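Local structure of alpha-toxin (2VK9) at residues Tyr116-Arg130 against Tyr278-Gly290. The protein is a large clostridial cytotoxin, represented here by its catalytic domain, a TcdA/TcdB-type domain of the GT-A glycosyltransferase clan. Numbering follows the deposited sequence.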
ATOM      1  N   TYR A 116     -14.409 -11.946  -9.294  1.00 27.00           N
ATOM      2  CA  TYR A 116     -14.435 -10.898  -8.268  1.00 26.36           C
ATOM      3  C   TYR A 116     -14.837  -9.558  -8.869  1.00 25.56           C
ATOM      4  O   TYR A 116     -15.615  -8.809  -8.289  1.00 25.29           O
ATOM      5  CB  TYR A 116     -13.070 -10.736  -7.590  1.00 26.62           C
ATOM      6  CG  TYR A 116     -12.645 -11.834  -6.639  1.00 27.43           C
ATOM      7  CD1 TYR A 116     -11.991 -11.532  -5.449  1.00 27.89           C
ATOM      8  CD2 TYR A 116     -12.869 -13.177  -6.936  1.00 28.68           C
ATOM      9  CE1 TYR A 116     -11.572 -12.545  -4.574  1.00 27.87           C
ATOM     10  CE2 TYR A 116     -12.460 -14.193  -6.071  1.00 28.55           C
ATOM     11  CZ  TYR A 116     -11.810 -13.871  -4.896  1.00 27.78           C
ATOM     12  OH  TYR A 116     -11.394 -14.886  -4.064  1.00 27.67           O
ATOM     13  N   TYR A 117     -14.291  -9.271 -10.041  1.00 24.81           N
ATOM     14  CA  TYR A 117     -14.527  -8.020 -10.733  1.00 24.16           C
ATOM     15  C   TYR A 117     -15.986  -7.911 -11.118  1.00 24.11           C
ATOM     16  O   TYR A 117     -16.595  -6.851 -10.998  1.00 23.98           O
ATOM     17  CB  TYR A 117     -13.656  -7.988 -11.974  1.00 23.91           C
ATOM     18  CG  TYR A 117     -13.686  -6.714 -12.778  1.00 23.36           C
ATOM     19  CD1 TYR A 117     -13.361  -5.487 -12.203  1.00 22.76           C
ATOM     20  CD2 TYR A 117     -13.988  -6.751 -14.128  1.00 22.63           C
ATOM     21  CE1 TYR A 117     -13.359  -4.335 -12.957  1.00 23.06           C
ATOM     22  CE2 TYR A 117     -13.990  -5.620 -14.886  1.00 23.64           C
ATOM     23  CZ  TYR A 117     -13.673  -4.410 -14.304  1.00 23.92           C
ATOM     24  OH  TYR A 117     -13.683  -3.283 -15.089  1.00 23.74           O
ATOM     25  N   ASN A 118     -16.536  -9.031 -11.574  1.00 24.12           N
ATOM     26  CA  ASN A 118     -17.936  -9.123 -11.932  1.00 24.10           C
ATOM     27  C   ASN A 118     -18.843  -8.926 -10.720  1.00 24.10           C
ATOM     28  O   ASN A 118     -19.949  -8.406 -10.834  1.00 23.89           O
ATOM     29  CB  ASN A 118     -18.208 -10.478 -12.569  1.00 24.00           C
ATOM     30  CG  ASN A 118     -19.614 -10.588 -13.105  1.00 24.24           C
ATOM     31  OD1 ASN A 118     -20.005  -9.828 -13.985  1.00 24.21           O
ATOM     32  ND2 ASN A 118     -20.387 -11.526 -12.568  1.00 24.19           N
ATOM     33  N   MET A 119     -18.359  -9.359  -9.563  1.00 24.17           N
ATOM     34  CA  MET A 119     -19.109  -9.279  -8.330  1.00 24.71           C
ATOM     35  C   MET A 119     -19.285  -7.804  -7.955  1.00 24.29           C
ATOM     36  O   MET A 119     -20.386  -7.354  -7.646  1.00 24.12           O
ATOM     37  CB  MET A 119     -18.362 -10.058  -7.255  1.00 25.14           C
ATOM     38  CG  MET A 119     -19.031 -10.112  -5.900  1.00 28.44           C
ATOM     39  SD  MET A 119     -20.332 -11.339  -5.785  1.00 35.34           S
ATOM     40  CE  MET A 119     -19.588 -12.669  -6.718  1.00 33.84           C
ATOM     41  N   TRP A 120     -18.186  -7.059  -8.018  1.00 23.92           N
ATOM     42  CA  TRP A 120     -18.207  -5.616  -7.864  1.00 23.73           C
ATOM     43  C   TRP A 120     -19.141  -4.939  -8.864  1.00 24.38           C
ATOM     44  O   TRP A 120     -19.907  -4.049  -8.493  1.00 24.42           O
ATOM     45  CB  TRP A 120     -16.794  -5.066  -8.004  1.00 22.78           C
ATOM     46  CG  TRP A 120     -15.991  -5.268  -6.779  1.00 21.99           C
ATOM     47  CD1 TRP A 120     -14.990  -6.170  -6.598  1.00 21.20           C
ATOM     48  CD2 TRP A 120     -16.129  -4.565  -5.541  1.00 20.89           C
ATOM     49  NE1 TRP A 120     -14.488  -6.068  -5.325  1.00 20.62           N
ATOM     50  CE2 TRP A 120     -15.166  -5.083  -4.658  1.00 20.72           C
ATOM     51  CE3 TRP A 120     -16.968  -3.543  -5.096  1.00 20.43           C
ATOM     52  CZ2 TRP A 120     -15.019  -4.616  -3.356  1.00 21.28           C
ATOM     53  CZ3 TRP A 120     -16.822  -3.081  -3.802  1.00 21.34           C
ATOM     54  CH2 TRP A 120     -15.857  -3.620  -2.946  1.00 21.00           C
ATOM     55  N   LYS A 121     -19.075  -5.380 -10.121  1.00 25.21           N
ATOM     56  CA  LYS A 121     -19.926  -4.872 -11.185  1.00 26.03           C
ATOM     57  C   LYS A 121     -21.407  -5.106 -10.923  1.00 26.66           C
ATOM     58  O   LYS A 121     -22.240  -4.237 -11.203  1.00 26.77           O
ATOM     59  CB  LYS A 121     -19.542  -5.502 -12.512  1.00 26.00           C
ATOM     60  CG  LYS A 121     -18.492  -4.734 -13.284  1.00 27.40           C
ATOM     61  CD  LYS A 121     -18.217  -5.401 -14.621  1.00 28.87           C
ATOM     62  CE  LYS A 121     -17.337  -4.529 -15.467  1.00 31.12           C
ATOM     63  NZ  LYS A 121     -16.870  -5.244 -16.684  1.00 33.15           N
ATOM     64  N   MET A 122     -21.732  -6.277 -10.385  1.00 27.48           N
ATOM     65  CA  MET A 122     -23.117  -6.647 -10.127  1.00 28.61           C
ATOM     66  C   MET A 122     -23.795  -5.789  -9.063  1.00 27.99           C
ATOM     67  O   MET A 122     -24.994  -5.532  -9.153  1.00 28.39           O
ATOM     68  CB  MET A 122     -23.208  -8.108  -9.723  1.00 28.39           C
ATOM     69  CG  MET A 122     -23.255  -9.093 -10.883  1.00 30.10           C
ATOM     70  SD  MET A 122     -23.056 -10.790 -10.261  1.00 31.70           S
ATOM     71  CE  MET A 122     -24.581 -10.985  -9.331  1.00 33.72           C
ATOM     72  N   PHE A 123     -23.028  -5.334  -8.075  1.00 27.39           N
ATOM     73  CA  PHE A 123     -23.605  -4.681  -6.903  1.00 27.00           C
ATOM     74  C   PHE A 123     -23.418  -3.167  -6.830  1.00 26.80           C
ATOM     75  O   PHE A 123     -23.868  -2.528  -5.866  1.00 26.85           O
ATOM     76  CB  PHE A 123     -23.088  -5.337  -5.618  1.00 26.79           C
ATOM     77  CG  PHE A 123     -23.637  -6.705  -5.389  1.00 26.36           C
ATOM     78  CD1 PHE A 123     -22.933  -7.825  -5.802  1.00 26.87           C
ATOM     79  CD2 PHE A 123     -24.865  -6.877  -4.772  1.00 26.06           C
ATOM     80  CE1 PHE A 123     -23.447  -9.097  -5.608  1.00 26.67           C
ATOM     81  CE2 PHE A 123     -25.386  -8.138  -4.568  1.00 25.81           C
ATOM     82  CZ  PHE A 123     -24.679  -9.251  -4.988  1.00 26.75           C
ATOM     83  N   ASN A 124     -22.762  -2.600  -7.841  1.00 26.24           N
ATOM     84  CA  ASN A 124     -22.448  -1.172  -7.846  1.00 25.65           C
ATOM     85  C   ASN A 124     -22.648  -0.561  -9.225  1.00 25.48           C
ATOM     86  O   ASN A 124     -21.717  -0.031  -9.819  1.00 25.47           O
ATOM     87  CB  ASN A 124     -21.017  -0.937  -7.359  1.00 25.24           C
ATOM     88  CG  ASN A 124     -20.803  -1.402  -5.938  1.00 24.96           C
ATOM     89  OD1 ASN A 124     -21.205  -0.740  -4.986  1.00 24.77           O
ATOM     90  ND2 ASN A 124     -20.159  -2.550  -5.785  1.00 25.15           N
ATOM     91  N   LYS A 125     -23.876  -0.638  -9.724  1.00 25.48           N
ATOM     92  CA  LYS A 125     -24.192  -0.164 -11.067  1.00 25.70           C
ATOM     93  C   LYS A 125     -24.239   1.355 -11.159  1.00 25.46           C
ATOM     94  O   LYS A 125     -24.287   1.910 -12.251  1.00 25.35           O
ATOM     95  CB  LYS A 125     -25.511  -0.755 -11.555  1.00 25.92           C
ATOM     96  CG  LYS A 125     -25.441  -2.224 -11.872  1.00 27.52           C
ATOM     97  CD  LYS A 125     -26.815  -2.742 -12.223  1.00 31.48           C
ATOM     98  CE  LYS A 125     -26.903  -4.245 -12.010  1.00 33.75           C
ATOM     99  NZ  LYS A 125     -28.332  -4.679 -12.007  1.00 35.12           N
ATOM    100  N   ASP A 126     -24.227   2.013 -10.005  1.00 25.41           N
ATOM    101  CA  ASP A 126     -24.164   3.472  -9.925  1.00 25.11           C
ATOM    102  C   ASP A 126     -22.724   4.012  -9.917  1.00 24.63           C
ATOM    103  O   ASP A 126     -22.509   5.206  -9.713  1.00 24.99           O
ATOM    104  CB  ASP A 126     -24.922   3.959  -8.686  1.00 25.46           C
ATOM    105  CG  ASP A 126     -24.408   3.332  -7.383  1.00 26.78           C
ATOM    106  OD1 ASP A 126     -23.811   2.231  -7.427  1.00 27.88           O
ATOM    107  OD2 ASP A 126     -24.613   3.941  -6.304  1.00 28.01           O
ATOM    108  N   TYR A 127     -21.749   3.132 -10.141  1.00 23.73           N
ATOM    109  CA  TYR A 127     -20.340   3.513 -10.228  1.00 22.79           C
ATOM    110  C   TYR A 127     -19.802   3.369 -11.652  1.00 22.55           C
ATOM    111  O   TYR A 127     -20.259   2.513 -12.413  1.00 23.13           O
ATOM    112  CB  TYR A 127     -19.509   2.652  -9.273  1.00 22.48           C
ATOM    113  CG  TYR A 127     -19.510   3.152  -7.845  1.00 22.14           C
ATOM    114  CD1 TYR A 127     -20.635   3.003  -7.028  1.00 21.86           C
ATOM    115  CD2 TYR A 127     -18.385   3.778  -7.308  1.00 21.87           C
ATOM    116  CE1 TYR A 127     -20.639   3.471  -5.711  1.00 21.85           C
ATOM    117  CE2 TYR A 127     -18.381   4.254  -5.993  1.00 21.94           C
ATOM    118  CZ  TYR A 127     -19.511   4.098  -5.206  1.00 21.64           C
ATOM    119  OH  TYR A 127     -19.509   4.565  -3.919  1.00 21.53           O
ATOM    120  N   ASN A 128     -18.857   4.224 -12.026  1.00 21.87           N
ATOM    121  CA  ASN A 128     -18.038   3.971 -13.189  1.00 21.08           C
ATOM    122  C   ASN A 128     -16.901   3.096 -12.701  1.00 20.56           C
ATOM    123  O   ASN A 128     -16.071   3.523 -11.876  1.00 20.53           O
ATOM    124  CB  ASN A 128     -17.505   5.262 -13.810  1.00 21.61           C
ATOM    125  CG  ASN A 128     -18.599   6.104 -14.446  1.00 22.82           C
ATOM    126  OD1 ASN A 128     -19.651   5.596 -14.806  1.00 25.62           O
ATOM    127  ND2 ASN A 128     -18.351   7.397 -14.585  1.00 24.83           N
ATOM    128  N   ILE A 129     -16.896   1.854 -13.183  1.00 19.47           N
ATOM    129  CA  ILE A 129     -15.936   0.862 -12.754  1.00 18.35           C
ATOM    130  C   ILE A 129     -14.889   0.680 -13.833  1.00 18.41           C
ATOM    131  O   ILE A 129     -15.218   0.485 -15.004  1.00 19.39           O
ATOM    132  CB  ILE A 129     -16.620  -0.464 -12.406  1.00 17.77           C
ATOM    133  CG1 ILE A 129     -17.611  -0.244 -11.263  1.00 16.13           C
ATOM    134  CG2 ILE A 129     -15.590  -1.482 -11.976  1.00 18.14           C
ATOM    135  CD1 ILE A 129     -18.469  -1.430 -10.933  1.00 12.96           C
ATOM    136  N   ARG A 130     -13.623   0.774 -13.449  1.00 17.81           N
ATOM    137  CA  ARG A 130     -12.544   0.617 -14.408  1.00 17.08           C
ATOM    138  C   ARG A 130     -11.513  -0.338 -13.873  1.00 16.87           C
ATOM    139  O   ARG A 130     -11.306  -0.446 -12.669  1.00 16.37           O
ATOM    140  CB  ARG A 130     -11.868   1.950 -14.705  1.00 17.10           C
ATOM    141  CG  ARG A 130     -12.647   2.944 -15.543  1.00 16.96           C
ATOM    142  CD  ARG A 130     -11.886   4.262 -15.527  1.00 18.77           C
ATOM    143  NE  ARG A 130     -12.658   5.414 -15.981  1.00 20.77           N
ATOM    144  CZ  ARG A 130     -13.490   6.128 -15.223  1.00 20.86           C
ATOM    145  NH1 ARG A 130     -13.693   5.823 -13.946  1.00 21.53           N
ATOM    146  NH2 ARG A 130     -14.129   7.158 -15.749  1.00 21.49           N
ATOM    147  N   TYR A 278      -8.808  10.434 -10.910  1.00 24.25           N
ATOM    148  CA  TYR A 278     -10.250  10.179 -10.897  1.00 23.97           C
ATOM    149  C   TYR A 278     -10.876  10.375  -9.534  1.00 23.97           C
ATOM    150  O   TYR A 278     -12.045  10.743  -9.429  1.00 23.93           O
ATOM    151  CB  TYR A 278     -10.545   8.741 -11.353  1.00 24.26           C
ATOM    152  CG  TYR A 278     -10.054   8.425 -12.747  1.00 24.25           C
ATOM    153  CD1 TYR A 278      -8.776   7.899 -12.953  1.00 23.53           C
ATOM    154  CD2 TYR A 278     -10.862   8.664 -13.860  1.00 24.17           C
ATOM    155  CE1 TYR A 278      -8.310   7.621 -14.227  1.00 23.93           C
ATOM    156  CE2 TYR A 278     -10.410   8.382 -15.148  1.00 24.69           C
ATOM    157  CZ  TYR A 278      -9.129   7.867 -15.326  1.00 25.15           C
ATOM    158  OH  TYR A 278      -8.660   7.585 -16.602  1.00 25.71           O
ATOM    159  N   GLY A 279     -10.104  10.106  -8.485  1.00 23.93           N
ATOM    160  CA  GLY A 279     -10.650  10.007  -7.136  1.00 23.48           C
ATOM    161  C   GLY A 279     -11.606   8.830  -7.045  1.00 23.51           C
ATOM    162  O   GLY A 279     -11.754   8.066  -8.000  1.00 23.41           O
ATOM    163  N   GLY A 280     -12.267   8.696  -5.899  1.00 23.56           N
ATOM    164  CA  GLY A 280     -13.220   7.624  -5.670  1.00 23.40           C
ATOM    165  C   GLY A 280     -12.629   6.502  -4.834  1.00 23.71           C
ATOM    166  O   GLY A 280     -11.847   6.739  -3.910  1.00 23.63           O
ATOM    167  N   VAL A 281     -13.013   5.275  -5.172  1.00 23.67           N
ATOM    168  CA  VAL A 281     -12.579   4.096  -4.456  1.00 23.96           C
ATOM    169  C   VAL A 281     -11.547   3.370  -5.286  1.00 24.41           C
ATOM    170  O   VAL A 281     -11.719   3.212  -6.495  1.00 24.72           O
ATOM    171  CB  VAL A 281     -13.756   3.133  -4.232  1.00 23.86           C
ATOM    172  CG1 VAL A 281     -13.334   1.954  -3.381  1.00 23.50           C
ATOM    173  CG2 VAL A 281     -14.925   3.862  -3.600  1.00 23.69           C
ATOM    174  N   TYR A 282     -10.466   2.944  -4.644  1.00 24.98           N
ATOM    175  CA  TYR A 282      -9.565   1.970  -5.244  1.00 25.41           C
ATOM    176  C   TYR A 282      -9.706   0.671  -4.491  1.00 25.69           C
ATOM    177  O   TYR A 282      -9.720   0.663  -3.269  1.00 25.86           O
ATOM    178  CB  TYR A 282      -8.099   2.399  -5.198  1.00 25.43           C
ATOM    179  CG  TYR A 282      -7.203   1.220  -5.465  1.00 25.87           C
ATOM    180  CD1 TYR A 282      -6.990   0.764  -6.768  1.00 25.53           C
ATOM    181  CD2 TYR A 282      -6.621   0.509  -4.410  1.00 26.59           C
ATOM    182  CE1 TYR A 282      -6.194  -0.347  -7.022  1.00 26.38           C
ATOM    183  CE2 TYR A 282      -5.825  -0.619  -4.651  1.00 26.53           C
ATOM    184  CZ  TYR A 282      -5.615  -1.039  -5.960  1.00 26.48           C
ATOM    185  OH  TYR A 282      -4.841  -2.149  -6.205  1.00 25.72           O
ATOM    186  N   CYS A 283      -9.779  -0.433  -5.216  1.00 26.34           N
ATOM    187  CA  CYS A 283      -9.872  -1.729  -4.580  1.00 26.83           C
ATOM    188  C   CYS A 283      -8.930  -2.761  -5.178  1.00 27.31           C
ATOM    189  O   CYS A 283      -8.657  -2.769  -6.373  1.00 27.19           O
ATOM    190  CB  CYS A 283     -11.305  -2.244  -4.616  1.00 26.81           C
ATOM    191  SG  CYS A 283     -11.549  -3.703  -3.595  1.00 26.66           S
ATOM    192  N   ASP A 284      -8.437  -3.629  -4.307  1.00 28.11           N
ATOM    193  CA  ASP A 284      -7.633  -4.765  -4.687  1.00 28.90           C
ATOM    194  C   ASP A 284      -8.563  -5.852  -5.214  1.00 28.93           C
ATOM    195  O   ASP A 284      -9.636  -6.087  -4.640  1.00 28.78           O
ATOM    196  CB  ASP A 284      -6.923  -5.270  -3.446  1.00 29.47           C
ATOM    197  CG  ASP A 284      -5.596  -5.917  -3.750  1.00 32.31           C
ATOM    198  OD1 ASP A 284      -5.593  -7.131  -4.107  1.00 34.89           O
ATOM    199  OD2 ASP A 284      -4.559  -5.207  -3.605  1.00 34.51           O
ATOM    200  N   LEU A 285      -8.163  -6.514  -6.300  1.00 28.88           N
ATOM    201  CA  LEU A 285      -8.960  -7.606  -6.882  1.00 28.69           C
ATOM    202  C   LEU A 285      -9.146  -8.858  -5.985  1.00 29.18           C
ATOM    203  O   LEU A 285      -9.906  -9.770  -6.327  1.00 29.39           O
ATOM    204  CB  LEU A 285      -8.419  -7.985  -8.259  1.00 28.18           C
ATOM    205  CG  LEU A 285      -8.924  -7.105  -9.400  1.00 27.49           C
ATOM    206  CD1 LEU A 285      -7.966  -7.106 -10.584  1.00 26.06           C
ATOM    207  CD2 LEU A 285     -10.317  -7.541  -9.825  1.00 26.73           C
ATOM    208  N   ASP A 286      -8.471  -8.891  -4.839  1.00 29.47           N
ATOM    209  CA  ASP A 286      -8.666  -9.950  -3.852  1.00 29.71           C
ATOM    210  C   ASP A 286      -9.853  -9.708  -2.942  1.00 29.51           C
ATOM    211  O   ASP A 286     -10.300 -10.615  -2.266  1.00 29.49           O
ATOM    212  CB  ASP A 286      -7.424 -10.075  -2.987  1.00 30.11           C
ATOM    213  CG  ASP A 286      -6.253 -10.613  -3.753  1.00 31.79           C
ATOM    214  OD1 ASP A 286      -6.474 -11.142  -4.873  1.00 33.70           O
ATOM    215  OD2 ASP A 286      -5.119 -10.511  -3.234  1.00 33.11           O
ATOM    216  N   PHE A 287     -10.341  -8.476  -2.897  1.00 29.50           N
ATOM    217  CA  PHE A 287     -11.461  -8.143  -2.039  1.00 29.49           C
ATOM    218  C   PHE A 287     -12.745  -8.241  -2.829  1.00 29.90           C
ATOM    219  O   PHE A 287     -12.728  -8.276  -4.058  1.00 30.11           O
ATOM    220  CB  PHE A 287     -11.302  -6.742  -1.464  1.00 29.35           C
ATOM    221  CG  PHE A 287     -10.216  -6.624  -0.423  1.00 29.23           C
ATOM    222  CD1 PHE A 287      -9.301  -7.656  -0.206  1.00 29.01           C
ATOM    223  CD2 PHE A 287     -10.092  -5.460   0.324  1.00 29.34           C
ATOM    224  CE1 PHE A 287      -8.293  -7.532   0.755  1.00 29.19           C
ATOM    225  CE2 PHE A 287      -9.084  -5.329   1.284  1.00 29.51           C
ATOM    226  CZ  PHE A 287      -8.184  -6.365   1.498  1.00 29.14           C
ATOM    227  N   LEU A 288     -13.858  -8.303  -2.113  1.00 30.11           N
ATOM    228  CA  LEU A 288     -15.161  -8.421  -2.724  1.00 30.22           C
ATOM    229  C   LEU A 288     -16.048  -7.427  -2.033  1.00 30.55           C
ATOM    230  O   LEU A 288     -15.671  -6.911  -0.984  1.00 30.56           O
ATOM    231  CB  LEU A 288     -15.697  -9.835  -2.536  1.00 30.23           C
ATOM    232  CG  LEU A 288     -15.109 -10.891  -3.476  1.00 30.60           C
ATOM    233  CD1 LEU A 288     -15.443 -12.285  -3.002  1.00 30.41           C
ATOM    234  CD2 LEU A 288     -15.612 -10.694  -4.887  1.00 30.66           C
ATOM    235  N   PRO A 289     -17.208  -7.108  -2.629  1.00 31.05           N
ATOM    236  CA  PRO A 289     -18.165  -6.249  -1.941  1.00 31.68           C
ATOM    237  C   PRO A 289     -18.476  -6.724  -0.527  1.00 32.48           C
ATOM    238  O   PRO A 289     -18.407  -7.919  -0.253  1.00 32.24           O
ATOM    239  CB  PRO A 289     -19.418  -6.317  -2.820  1.00 31.47           C
ATOM    240  CG  PRO A 289     -19.135  -7.307  -3.878  1.00 31.41           C
ATOM    241  CD  PRO A 289     -17.667  -7.467  -3.977  1.00 31.06           C
ATOM    242  N   GLY A 290     -18.800  -5.781   0.352  1.00 33.56           N
ATOM    243  CA  GLY A 290     -19.055  -6.075   1.759  1.00 35.25           C
ATOM    244  C   GLY A 290     -20.227  -7.004   1.999  1.00 36.46           C
ATOM    245  O   GLY A 290     -21.290  -6.837   1.403  1.00 36.50           O
TER
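Helix 111-123 draws closest to segment 278-290 along the loop that follows strand 280-283, with the CA atoms of Trp-120 and Pro-289 6.0 Å apart. The two strands stay farther from each other, Arg-130 CA lying 9.7 Å from Tyr-282 CA, because strand 99-103 runs between them. A type I turn from Asp-284 to Phe-287 redirects the chain, and Leu-288 and Pro-289 beyond it lie against the helix.

Trp-120 illustrates how one indole can fasten a helix to a loop. With chi1 at -78° the side chain is swung beside its own backbone N, which carries the indole across to Pro-289, the two side chains running antiparallel past one another. Pro-289 CD sits over one face in a CH-pi contact, 3.6 Å from the centroid of the five-membered ring. In the indole plane, NE1 donates a fairly straight hydrogen bond of 3.1 Å to Phe-287 O, approaching from above the carbonyl plane. Cys-283 SG meets the six-membered ring obliquely.

One turn earlier, Leu-288 CG lies over one face of the Tyr-116 ring, while the tyrosine hydroxyl reaches Asp-519 N. Met-119 lays CG against Pro-289 CG at 3.5 Å. At the far end, Tyr-278 CE2 lies over one face of the Arg-130 guanidinium, the two planes 35° apart.

Strand 99-103, helix 111-123 and strand 128-133 form a beta-alpha-beta crossover, with strand 280-283 parallel beside 99-103, consistent with the Rossmann-like sheet of a GT-A fold.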